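Local coordinates for protein Cag38821 (Sulfolobus islandicus rod-shaped virus 1, PDB 2X48) that is of unknown function but probably binds nucleic acid, its helices following the pattern of a helix-turn-helix domain beside a beta hairpin, at residues His25-Met30 / Asn39-Ser44; Lys3-Gln8 / Tyr12-Glu17. All coordinates share one frame; numbering follows the deposited sequence. Where two conformers were deposited one is given.

How the interactions relate
Interaction 2 builds the two-stranded hairpin at the start of the chain, and interaction 1 joins two of the helices that follow; strand 10-14 leads directly into helix 17-29. Their centres lie 10 Å apart, with the hairpin set against the helical bundle. Two probable hydrogen bonds connect them: Y12 OH lies 3.0 Å from E26 OE2, and K3 NZ reaches L41 O at the end of helix 34-41. I5 also packs on L41 and V7 on L27, while I5 CG2 rests against the backbone carbonyl A40 O. A phosphate ion, probably from crystallisation, lies about 6 Å from the E4 side chain.

Interaction 1: residues His25-Met30 / Asn39-Ser44; sequences HELAKM and NALGVS
L27 meets A40 and L41 through a single methyl group, CD1, and this small apolar contact joins helix 17-29 to the last turn of helix 34-41. L27 contributes more of the buried surface than either partner. Its CG lies anti to the carbonyl carbon (chi1 -64°), and the near-extended second torsion carries CD1 out from its own helix toward the other one. There L27 CD1 stands 4.3 Å from A40 CB and 4.4 Å from L41 CD2, so the methyl faces two successive residues at once. A40 offers just its CB, whereas L41 brings one branch of its fork. The backbones stay well apart, with 9.3 Å between L27 CA and A40 CA, and no hydrogen bond crosses; loose van der Waals packing is all that joins the two segments directly. Just after L41 the helix ends at G42, whose positive phi of 77° turns the chain toward S44, the N-cap of helix 45-52. Helices 34-41 and 45-52, joined by this turn, are consistent with a helix-turn-helix unit, with helix 17-29 packed against the first of them. The contact lies close to the centre of the folded chain, where L41 packs on L20, V23 and A24, while L27 also touches I37. On the hairpin side, strand 3-7 adds V7 against L27 and I5 against L41, and Y12 of strand 10-14 also touches L27.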
ATOM      1  N   HIS A  25      -2.627   3.782  -2.971  1.00 41.06           N
ATOM      2  CA  HIS A  25      -2.970   5.111  -3.524  1.00 43.23           C
ATOM      3  C   HIS A  25      -2.486   6.248  -2.632  1.00 42.74           C
ATOM      4  O   HIS A  25      -1.959   7.238  -3.145  1.00 43.52           O
ATOM      5  CB  HIS A  25      -4.484   5.283  -3.745  1.00 46.77           C
ATOM      6  CG  HIS A  25      -5.033   4.499  -4.899  1.00 50.53           C
ATOM      7  ND1 HIS A  25      -6.386   4.285  -5.073  1.00 55.31           N
ATOM      8  CD2 HIS A  25      -4.418   3.870  -5.931  1.00 51.53           C
ATOM      9  CE1 HIS A  25      -6.579   3.570  -6.168  1.00 57.84           C
ATOM     10  NE2 HIS A  25      -5.401   3.304  -6.706  1.00 55.55           N
ATOM     11  N   GLU A  26      -2.677   6.120  -1.317  1.00 42.79           N
ATOM     12  CA  GLU A  26      -2.229   7.159  -0.375  1.00 43.57           C
ATOM     13  C   GLU A  26      -0.715   7.296  -0.368  1.00 41.02           C
ATOM     14  O   GLU A  26      -0.183   8.402  -0.335  1.00 42.35           O
ATOM     15  CB  GLU A  26      -2.715   6.907   1.061  1.00 45.38           C
ATOM     16  CG  GLU A  26      -4.057   7.569   1.404  1.00 50.65           C
ATOM     17  CD  GLU A  26      -4.145   8.108   2.839  1.00 55.78           C
ATOM     18  OE1 GLU A  26      -5.292   8.289   3.300  1.00 61.44           O
ATOM     19  OE2 GLU A  26      -3.099   8.363   3.501  1.00 54.55           O
ATOM     20  N   LEU A  27      -0.017   6.177  -0.378  1.00 38.65           N
ATOM     21  CA  LEU A  27       1.433   6.225  -0.250  1.00 37.53           C
ATOM     22  C   LEU A  27       2.058   6.823  -1.515  1.00 37.01           C
ATOM     23  O   LEU A  27       3.039   7.572  -1.443  1.00 37.40           O
ATOM     24  CB  LEU A  27       1.990   4.836   0.074  1.00 36.31           C
ATOM     25  CG  LEU A  27       1.546   4.267   1.424  1.00 37.49           C
ATOM     26  CD1 LEU A  27       1.989   2.806   1.564  1.00 37.17           C
ATOM     27  CD2 LEU A  27       2.073   5.103   2.599  1.00 38.36           C
ATOM     28  N   ALA A  28       1.479   6.511  -2.666  1.00 36.87           N
ATOM     29  CA  ALA A  28       1.938   7.081  -3.933  1.00 37.76           C
ATOM     30  C   ALA A  28       1.811   8.595  -3.906  1.00 39.39           C
ATOM     31  O   ALA A  28       2.750   9.312  -4.242  1.00 40.28           O
ATOM     32  CB  ALA A  28       1.134   6.501  -5.109  1.00 38.75           C
ATOM     33  N   LYS A  29       0.640   9.074  -3.510  1.00 41.34           N
ATOM     34  CA  LYS A  29       0.388  10.515  -3.390  1.00 44.34           C
ATOM     35  C   LYS A  29       1.377  11.177  -2.418  1.00 44.34           C
ATOM     36  O   LYS A  29       1.735  12.334  -2.601  1.00 46.37           O
ATOM     37  CB  LYS A  29      -1.060  10.793  -2.947  1.00 47.12           C
ATOM     38  CG  LYS A  29      -2.139  10.562  -4.028  1.00 49.92           C
ATOM     39  CD  LYS A  29      -3.527  10.937  -3.508  1.00 54.67           C
ATOM     40  CE  LYS A  29      -4.610  10.872  -4.583  1.00 59.55           C
ATOM     41  NZ  LYS A  29      -5.193   9.501  -4.735  1.00 59.51           N
ATOM     42  N   MET A  30       1.817  10.446  -1.396  1.00 43.01           N
ATOM     43  CA  MET A  30       2.813  10.915  -0.424  0.50 44.06           C
ATOM     44  C   MET A  30       4.235  10.791  -0.971  1.00 42.83           C
ATOM     45  O   MET A  30       5.197  11.096  -0.279  1.00 44.42           O
ATOM     46  CB  MET A  30       2.725  10.099   0.874  0.50 44.15           C
ATOM     47  CG  MET A  30       1.485  10.340   1.722  0.50 46.81           C
ATOM     48  SD  MET A  30       1.582   9.431   3.281  0.50 48.04           S
ATOM     49  CE  MET A  30       2.973  10.250   4.057  0.50 51.93           C
ATOM     50  N   ASN A  39       7.164  -3.129  -0.365  1.00 59.14           N
ATOM     51  CA  ASN A  39       7.684  -3.588   0.919  1.00 63.41           C
ATOM     52  C   ASN A  39       6.759  -3.235   2.070  1.00 61.07           C
ATOM     53  O   ASN A  39       6.606  -4.026   2.997  1.00 64.79           O
ATOM     54  CB  ASN A  39       9.093  -3.045   1.183  1.00 66.85           C
ATOM     55  CG  ASN A  39      10.163  -3.883   0.512  1.00 73.32           C
ATOM     56  OD1 ASN A  39      10.522  -3.629  -0.639  1.00 73.79           O
ATOM     57  ND2 ASN A  39      10.653  -4.915   1.213  1.00 80.80           N
ATOM     58  N   ALA A  40       6.148  -2.056   2.012  1.00 56.00           N
ATOM     59  CA  ALA A  40       5.262  -1.603   3.083  1.00 54.66           C
ATOM     60  C   ALA A  40       4.007  -2.478   3.216  1.00 54.90           C
ATOM     61  O   ALA A  40       3.527  -2.703   4.329  1.00 56.77           O
ATOM     62  CB  ALA A  40       4.872  -0.150   2.870  1.00 50.75           C
ATOM     63  N   LEU A  41       3.506  -2.971   2.081  1.00 54.05           N
ATOM     64  CA  LEU A  41       2.246  -3.724   2.009  1.00 55.16           C
ATOM     65  C   LEU A  41       2.436  -5.250   1.947  1.00 60.29           C
ATOM     66  O   LEU A  41       1.482  -6.012   2.147  1.00 62.87           O
ATOM     67  CB  LEU A  41       1.434  -3.280   0.778  1.00 52.86           C
ATOM     68  CG  LEU A  41       1.052  -1.801   0.623  1.00 49.37           C
ATOM     69  CD1 LEU A  41       0.122  -1.619  -0.556  1.00 49.56           C
ATOM     70  CD2 LEU A  41       0.408  -1.267   1.874  1.00 49.45           C
ATOM     71  N   GLY A  42       3.651  -5.699   1.651  1.00 62.99           N
ATOM     72  CA  GLY A  42       3.937  -7.129   1.586  1.00 69.52           C
ATOM     73  C   GLY A  42       3.444  -7.784   0.311  1.00 71.05           C
ATOM     74  O   GLY A  42       3.108  -8.973   0.300  1.00 76.75           O
ATOM     75  N   VAL A  43       3.410  -7.002  -0.762  1.00 67.00           N
ATOM     76  CA  VAL A  43       3.083  -7.499  -2.095  1.00 69.23           C
ATOM     77  C   VAL A  43       4.252  -7.240  -3.049  1.00 69.67           C
ATOM     78  O   VAL A  43       5.284  -6.691  -2.652  1.00 68.48           O
ATOM     79  CB  VAL A  43       1.789  -6.850  -2.645  1.00 66.01           C
ATOM     80  CG1 VAL A  43       0.620  -7.154  -1.727  1.00 67.02           C
ATOM     81  CG2 VAL A  43       1.966  -5.347  -2.829  1.00 60.01           C
ATOM     82  N   SER A  44       4.090  -7.662  -4.300  1.00 72.56           N
ATOM     83  CA  SER A  44       5.107  -7.454  -5.326  1.00 73.99           C
ATOM     84  C   SER A  44       4.945  -6.085  -5.976  1.00 68.20           C
ATOM     85  O   SER A  44       3.913  -5.434  -5.842  1.00 64.31           O
ATOM     86  CB  SER A  44       5.032  -8.547  -6.391  1.00 81.19           C
ATOM     87  OG  SER A  44       3.829  -8.458  -7.129  1.00 80.76           O
TER

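Interaction 2: residues Lys3-Gln8 / Tyr12-Glu17; sequences KEIQVQ and YYVESE
K3 pairs with V14 at the open end of the hairpin, where V14 N gives K3 O a 2.8 Å hydrogen bond. The return bond from K3 N to V14 O is weak. Next, E4 and Y13 form a non-hydrogen-bonded pair, their side chains on the face opposite to that of K3, I5, Y12 and V14. These two run side by side, carboxylate and ring planes 27° apart, with E4 OE1 4.1 Å from Y13 CZ; E4 CA also makes a C-H...O contact with Y12 O. I5 faces Y12 in a second hydrogen-bonded pair: I5 N lies 2.9 Å from Y12 O, and Y12 N reaches I5 O at 2.9 Å. With CG1 anti to its carbonyl carbon (chi1 -56°), I5 sends CD1 obliquely across to V14 CG2, 4.0 Å away. Further on, V7 CB meets the edge of the Y12 ring at CE1, 4.4 Å off. The chemistry thus divides: backbone bonds fix the antiparallel register, while I5, V7, Y12 and V14 make a largely apolar face, its polar ends, K3 NZ and Y12 OH, bonded to L41 O and E26 OE2; on it V7, Y12 and V14 pack against helix 17-29.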
ATOM      1  N   LYS A   3      -4.590  -6.961   9.546  1.00 64.66           N
ATOM      2  CA  LYS A   3      -3.182  -6.555   9.461  1.00 58.54           C
ATOM      3  C   LYS A   3      -3.050  -5.023   9.513  1.00 53.76           C
ATOM      4  O   LYS A   3      -3.842  -4.308   8.896  1.00 53.74           O
ATOM      5  CB  LYS A   3      -2.611  -7.150   8.160  1.00 57.57           C
ATOM      6  CG  LYS A   3      -1.417  -6.479   7.496  1.00 54.39           C
ATOM      7  CD  LYS A   3      -1.097  -7.230   6.177  1.00 60.23           C
ATOM      8  CE  LYS A   3      -0.053  -6.520   5.300  1.00 62.25           C
ATOM      9  NZ  LYS A   3       0.195  -7.198   3.994  1.00 71.55           N
ATOM     10  N   GLU A   4      -2.061  -4.522  10.252  1.00 53.02           N
ATOM     11  CA  GLU A   4      -1.883  -3.071  10.439  1.00 50.44           C
ATOM     12  C   GLU A   4      -0.544  -2.561   9.879  1.00 46.44           C
ATOM     13  O   GLU A   4       0.515  -3.015  10.296  1.00 50.56           O
ATOM     14  CB  GLU A   4      -1.983  -2.731  11.925  1.00 58.38           C
ATOM     15  CG  GLU A   4      -2.042  -1.246  12.222  1.00 60.29           C
ATOM     16  CD  GLU A   4      -1.794  -0.926  13.684  1.00 74.01           C
ATOM     17  OE1 GLU A   4      -2.458  -1.518  14.570  1.00 85.89           O
ATOM     18  OE2 GLU A   4      -0.925  -0.070  13.941  1.00 76.05           O
ATOM     19  N   ILE A   5      -0.601  -1.593   8.967  1.00 42.24           N
ATOM     20  CA  ILE A   5       0.595  -1.094   8.267  1.00 41.82           C
ATOM     21  C   ILE A   5       1.050   0.278   8.789  1.00 42.01           C
ATOM     22  O   ILE A   5       0.288   1.243   8.775  1.00 41.13           O
ATOM     23  CB  ILE A   5       0.329  -0.997   6.741  1.00 42.25           C
ATOM     24  CG1 ILE A   5      -0.135  -2.369   6.218  1.00 44.69           C
ATOM     25  CG2 ILE A   5       1.567  -0.492   6.017  1.00 45.54           C
ATOM     26  CD1 ILE A   5      -0.136  -2.527   4.736  1.00 50.26           C
ATOM     27  N   GLN A   6       2.294   0.364   9.250  1.00 46.69           N
ATOM     28  CA  GLN A   6       2.814   1.608   9.840  1.00 49.17           C
ATOM     29  C   GLN A   6       3.796   2.304   8.905  1.00 50.51           C
ATOM     30  O   GLN A   6       4.873   1.773   8.602  1.00 57.12           O
ATOM     31  CB  GLN A   6       3.457   1.356  11.217  1.00 58.69           C
ATOM     32  CG  GLN A   6       4.445   2.452  11.646  1.00 67.35           C
ATOM     33  CD  GLN A   6       4.325   2.853  13.098  1.00 78.91           C
ATOM     34  OE1 GLN A   6       4.775   2.137  14.005  1.00 93.41           O
ATOM     35  NE2 GLN A   6       3.735   4.025  13.331  1.00 77.75           N
ATOM     36  N   VAL A   7       3.398   3.497   8.461  1.00 47.80           N
ATOM     37  CA  VAL A   7       4.255   4.404   7.689  1.00 51.58           C
ATOM     38  C   VAL A   7       4.301   5.751   8.399  1.00 52.99           C
ATOM     39  O   VAL A   7       3.279   6.433   8.486  1.00 50.99           O
ATOM     40  CB  VAL A   7       3.718   4.610   6.257  1.00 51.64           C
ATOM     41  CG1 VAL A   7       4.448   5.772   5.559  1.00 58.56           C
ATOM     42  CG2 VAL A   7       3.856   3.325   5.454  1.00 53.73           C
ATOM     43  N   GLN A   8       5.478   6.131   8.893  1.00 59.91           N
ATOM     44  CA  GLN A   8       5.657   7.396   9.620  1.00 64.12           C
ATOM     45  C   GLN A   8       4.621   7.484  10.741  1.00 62.26           C
ATOM     46  O   GLN A   8       4.528   6.551  11.536  1.00 64.37           O
ATOM     47  CB  GLN A   8       5.607   8.605   8.667  1.00 64.88           C
ATOM     48  CG  GLN A   8       6.795   8.696   7.694  1.00 73.12           C
ATOM     49  CD  GLN A   8       8.073   9.287   8.326  1.00 85.43           C
ATOM     50  OE1 GLN A   8       8.334   9.127   9.524  1.00 89.06           O
ATOM     51  NE2 GLN A   8       8.868   9.970   7.511  1.00 94.20           N
ATOM     52  N   TYR A  12      -2.409   2.210   8.866  1.00 50.57           N
ATOM     53  CA  TYR A  12      -3.551   1.813   8.054  1.00 48.20           C
ATOM     54  C   TYR A  12      -4.004   0.412   8.454  1.00 51.33           C
ATOM     55  O   TYR A  12      -3.200  -0.517   8.468  1.00 54.12           O
ATOM     56  CB  TYR A  12      -3.176   1.848   6.569  1.00 45.81           C
ATOM     57  CG  TYR A  12      -2.563   3.159   6.114  1.00 45.33           C
ATOM     58  CD1 TYR A  12      -1.190   3.397   6.238  1.00 47.06           C
ATOM     59  CD2 TYR A  12      -3.354   4.157   5.557  1.00 45.55           C
ATOM     60  CE1 TYR A  12      -0.628   4.608   5.816  1.00 48.08           C
ATOM     61  CE2 TYR A  12      -2.805   5.362   5.130  1.00 47.26           C
ATOM     62  CZ  TYR A  12      -1.445   5.585   5.264  1.00 48.04           C
ATOM     63  OH  TYR A  12      -0.922   6.787   4.852  1.00 51.08           O
ATOM     64  N   TYR A  13      -5.283   0.273   8.798  1.00 53.01           N
ATOM     65  CA  TYR A  13      -5.862  -1.020   9.164  1.00 57.60           C
ATOM     66  C   TYR A  13      -6.374  -1.699   7.887  1.00 55.02           C
ATOM     67  O   TYR A  13      -7.315  -1.210   7.250  1.00 53.71           O
ATOM     68  CB  TYR A  13      -7.016  -0.853  10.163  1.00 63.29           C
ATOM     69  CG  TYR A  13      -6.620  -0.369  11.557  1.00 69.02           C
ATOM     70  CD1 TYR A  13      -6.117   0.920  11.768  1.00 66.89           C
ATOM     71  CD2 TYR A  13      -6.790  -1.188  12.676  1.00 80.40           C
ATOM     72  CE1 TYR A  13      -5.772   1.361  13.046  1.00 73.02           C
ATOM     73  CE2 TYR A  13      -6.447  -0.750  13.959  1.00 87.76           C
ATOM     74  CZ  TYR A  13      -5.937   0.524  14.132  1.00 83.87           C
ATOM     75  OH  TYR A  13      -5.602   0.953  15.399  1.00 92.90           O
ATOM     76  N   VAL A  14      -5.746  -2.819   7.527  1.00 56.35           N
ATOM     77  CA  VAL A  14      -6.036  -3.553   6.288  1.00 55.04           C
ATOM     78  C   VAL A  14      -6.807  -4.821   6.613  1.00 60.43           C
ATOM     79  O   VAL A  14      -6.401  -5.593   7.474  1.00 66.42           O
ATOM     80  CB  VAL A  14      -4.722  -3.938   5.569  1.00 54.95           C
ATOM     81  CG1 VAL A  14      -4.927  -5.091   4.613  1.00 57.01           C
ATOM     82  CG2 VAL A  14      -4.149  -2.733   4.856  1.00 50.90           C
ATOM     83  N   GLU A  15      -7.914  -5.030   5.918  1.00 60.31           N
ATOM     84  CA  GLU A  15      -8.799  -6.170   6.170  1.00 66.40           C
ATOM     85  C   GLU A  15      -9.104  -6.974   4.887  1.00 66.32           C
ATOM     86  O   GLU A  15      -9.724  -8.032   4.946  1.00 71.78           O
ATOM     87  CB  GLU A  15     -10.101  -5.629   6.770  1.00 69.92           C
ATOM     88  CG  GLU A  15     -10.627  -6.377   7.974  1.00 79.21           C
ATOM     89  CD  GLU A  15     -11.654  -5.572   8.762  1.00 84.51           C
ATOM     90  OE1 GLU A  15     -11.579  -4.322   8.759  1.00 80.28           O
ATOM     91  OE2 GLU A  15     -12.533  -6.195   9.401  1.00 95.16           O
ATOM     92  N   SER A  16      -8.660  -6.461   3.739  1.00 61.74           N
ATOM     93  CA  SER A  16      -9.033  -6.978   2.419  1.00 62.93           C
ATOM     94  C   SER A  16      -8.109  -6.358   1.374  1.00 60.05           C
ATOM     95  O   SER A  16      -7.351  -5.429   1.678  1.00 56.81           O
ATOM     96  CB  SER A  16     -10.478  -6.603   2.080  1.00 65.68           C
ATOM     97  OG  SER A  16     -10.584  -5.215   1.781  1.00 63.84           O
ATOM     98  N   GLU A  17      -8.182  -6.854   0.142  1.00 62.81           N
ATOM     99  CA  GLU A  17      -7.337  -6.334  -0.935  1.00 63.25           C
ATOM    100  C   GLU A  17      -7.767  -4.921  -1.358  1.00 63.05           C
ATOM    101  O   GLU A  17      -6.924  -4.119  -1.747  1.00 62.96           O
ATOM    102  CB  GLU A  17      -7.300  -7.288  -2.142  1.00 68.83           C
ATOM    103  CG  GLU A  17      -6.173  -6.960  -3.126  1.00 72.06           C
ATOM    104  CD  GLU A  17      -6.016  -7.958  -4.266  1.00 79.86           C
ATOM    105  OE1 GLU A  17      -6.877  -8.849  -4.439  1.00 83.24           O
ATOM    106  OE2 GLU A  17      -5.012  -7.841  -5.000  1.00 84.92           O
TER